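Local coordinates for protein N-ACETYLMURAMOYL-L-ALANINE AMIDASE CwlV (Paenibacillus polymyxa, PDB 1JWQ) that is the catalytic domain of a zinc-dependent amidase that probably cleaves the bond between N-acetylmuramic acid and L-alanine in bacterial cell-wall peptidoglycan, at residues E93-R98 and A138-V143. Residues are numbered along the deposited sequence; the frame is centred on the assembly and turned at random.
Sequences ETYYQR and AVLLEV
Y95 and E142 meet at a slant, with Y95 CE1 3.7 Å from E142 CG. The ring and the carboxylate planes stand 89° apart. The E142 chain turns at CG (chi2 -69°), which carries the carboxylate off strand 92-96. The side chain comes within about 4 Å (nearest atoms) of the bound zinc ion, beside its ligand H80. L140 O lies in the plane of the Y95 ring, at its edge, 3.7 Å from CD1. Y95 OH donates to E93 OE1 over 2.5 Å and from above the carboxylate plane. E93 OE2 forms a salt bridge with R121 and a hydrogen bond with Y145. An alanine in place of Y95 would probably leave E93 OE1 without its hydroxyl partner and E142 CG without the ring beside it. On the opposite face T94 and L141 lie side by side, and L141 CD2 sits 3.7 Å from T94 CG2. The strands are antiparallel: E93–E142 and Y95–L140 are hydrogen-bonded pairs, T94–L141 a non-hydrogen-bonded pair. In the mixed sheet of this open alpha-beta-alpha fold, strand 138-145 runs between strands 75-82 and 92-96. Helix 129-132 packs on Y95 and L140, helix 102-116 on T94 and V139, and helix 158-176 on L141.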
loop_
_atom_site.group_PDB
_atom_site.type_symbol
_atom_site.label_atom_id
_atom_site.label_comp_id
_atom_site.label_asym_id
_atom_site.label_seq_id
_atom_site.Cartn_x
_atom_site.Cartn_y
_atom_site.Cartn_z
ATOM N N GLU A 93 -1.099 -6.949 -7.001
ATOM C CA GLU A 93 0.338 -7.178 -7.099
ATOM C C GLU A 93 1.081 -6.580 -5.898
ATOM O O GLU A 93 0.682 -5.533 -5.362
ATOM C CB GLU A 93 0.881 -6.546 -8.389
ATOM C CG GLU A 93 -0.107 -6.571 -9.557
ATOM C CD GLU A 93 0.366 -5.775 -10.767
ATOM O OE1 GLU A 93 1.144 -4.805 -10.595
ATOM O OE2 GLU A 93 -0.050 -6.102 -11.905
ATOM N N THR A 94 2.162 -7.251 -5.496
ATOM C CA THR A 94 2.995 -6.813 -4.382
ATOM C C THR A 94 4.398 -6.689 -4.944
ATOM O O THR A 94 4.892 -7.627 -5.558
ATOM C CB THR A 94 3.017 -7.837 -3.253
ATOM O OG1 THR A 94 1.704 -7.948 -2.686
ATOM C CG2 THR A 94 4.009 -7.392 -2.175
ATOM N N TYR A 95 5.019 -5.529 -4.757
ATOM C CA TYR A 95 6.364 -5.278 -5.268
ATOM C C TYR A 95 7.429 -5.098 -4.194
ATOM O O TYR A 95 7.164 -4.565 -3.117
ATOM C CB TYR A 95 6.381 -4.012 -6.120
ATOM C CG TYR A 95 5.621 -4.111 -7.409
ATOM C CD1 TYR A 95 4.265 -3.795 -7.476
ATOM C CD2 TYR A 95 6.266 -4.510 -8.576
ATOM C CE1 TYR A 95 3.572 -3.870 -8.681
ATOM C CE2 TYR A 95 5.590 -4.588 -9.779
ATOM C CZ TYR A 95 4.246 -4.266 -9.829
ATOM O OH TYR A 95 3.585 -4.321 -11.032
ATOM N N TYR A 96 8.645 -5.530 -4.516
ATOM C CA TYR A 96 9.799 -5.374 -3.638
ATOM C C TYR A 96 10.892 -4.933 -4.612
ATOM O O TYR A 96 10.748 -5.121 -5.823
ATOM C CB TYR A 96 10.207 -6.706 -2.995
ATOM C CG TYR A 96 10.882 -7.650 -3.964
ATOM C CD1 TYR A 96 10.134 -8.444 -4.833
ATOM C CD2 TYR A 96 12.273 -7.690 -4.071
ATOM C CE1 TYR A 96 10.757 -9.251 -5.787
ATOM C CE2 TYR A 96 12.902 -8.487 -5.018
ATOM C CZ TYR A 96 12.136 -9.263 -5.873
ATOM O OH TYR A 96 12.756 -10.039 -6.818
ATOM N N GLN A 97 11.971 -4.345 -4.106
ATOM C CA GLN A 97 13.069 -3.921 -4.978
ATOM C C GLN A 97 14.395 -4.454 -4.461
ATOM O O GLN A 97 15.318 -4.697 -5.236
ATOM C CB GLN A 97 13.135 -2.392 -5.083
ATOM C CG GLN A 97 14.016 -1.851 -6.226
ATOM C CD GLN A 97 15.507 -1.813 -5.903
ATOM O OE1 GLN A 97 15.910 -1.525 -4.774
ATOM N NE2 GLN A 97 16.335 -2.075 -6.912
ATOM N N ARG A 98 14.480 -4.652 -3.151
ATOM C CA ARG A 98 15.706 -5.152 -2.539
ATOM C C ARG A 98 15.538 -6.538 -1.941
ATOM O O ARG A 98 14.459 -6.907 -1.487
ATOM C CB ARG A 98 16.187 -4.186 -1.453
ATOM C CG ARG A 98 16.737 -2.887 -2.004
ATOM C CD ARG A 98 16.871 -1.822 -0.929
ATOM N NE ARG A 98 15.572 -1.367 -0.440
ATOM C CZ ARG A 98 15.051 -1.695 0.738
ATOM N NH1 ARG A 98 15.721 -2.490 1.565
ATOM N NH2 ARG A 98 13.860 -1.223 1.092
ATOM N N ALA A 138 10.763 -3.002 2.612
ATOM C CA ALA A 138 9.787 -2.104 2.018
ATOM C C ALA A 138 9.100 -2.697 0.809
ATOM O O ALA A 138 9.747 -3.224 -0.094
ATOM C CB ALA A 138 10.465 -0.784 1.628
ATOM N N VAL A 139 7.781 -2.599 0.787
ATOM C CA VAL A 139 7.025 -3.119 -0.338
ATOM C C VAL A 139 6.021 -2.093 -0.823
ATOM O O VAL A 139 5.626 -1.188 -0.084
ATOM C CB VAL A 139 6.280 -4.418 0.032
ATOM C CG1 VAL A 139 7.287 -5.494 0.452
ATOM C CG2 VAL A 139 5.283 -4.149 1.152
ATOM N N LEU A 140 5.633 -2.225 -2.083
ATOM C CA LEU A 140 4.651 -1.329 -2.670
ATOM C C LEU A 140 3.519 -2.223 -3.143
ATOM O O LEU A 140 3.735 -3.194 -3.869
ATOM C CB LEU A 140 5.254 -0.549 -3.840
ATOM C CG LEU A 140 4.333 0.513 -4.446
ATOM C CD1 LEU A 140 5.160 1.687 -4.962
ATOM C CD2 LEU A 140 3.500 -0.113 -5.562
ATOM N N LEU A 141 2.311 -1.906 -2.704
ATOM C CA LEU A 141 1.156 -2.704 -3.061
ATOM C C LEU A 141 0.291 -2.015 -4.100
ATOM O O LEU A 141 -0.066 -0.855 -3.943
ATOM C CB LEU A 141 0.316 -2.980 -1.808
ATOM C CG LEU A 141 1.071 -3.452 -0.560
ATOM C CD1 LEU A 141 0.075 -3.626 0.585
ATOM C CD2 LEU A 141 1.799 -4.760 -0.843
ATOM N N GLU A 142 -0.008 -2.729 -5.178
ATOM C CA GLU A 142 -0.895 -2.214 -6.215
ATOM C C GLU A 142 -2.121 -3.079 -5.956
ATOM O O GLU A 142 -2.208 -4.214 -6.422
ATOM C CB GLU A 142 -0.306 -2.470 -7.603
ATOM C CG GLU A 142 0.842 -1.527 -7.964
ATOM C CD GLU A 142 0.381 -0.096 -8.186
ATOM O OE1 GLU A 142 1.244 0.793 -8.369
ATOM O OE2 GLU A 142 -0.845 0.144 -8.187
ATOM N N VAL A 143 -3.055 -2.537 -5.182
ATOM C CA VAL A 143 -4.246 -3.273 -4.774
ATOM C C VAL A 143 -5.117 -3.833 -5.886
ATOM O O VAL A 143 -5.549 -4.979 -5.813
ATOM C CB VAL A 143 -5.121 -2.414 -3.840
ATOM C CG1 VAL A 143 -6.269 -3.251 -3.289
ATOM C CG2 VAL A 143 -4.268 -1.868 -2.695
HETATM O O HOH W 1 12.144 -3.155 -1.366
#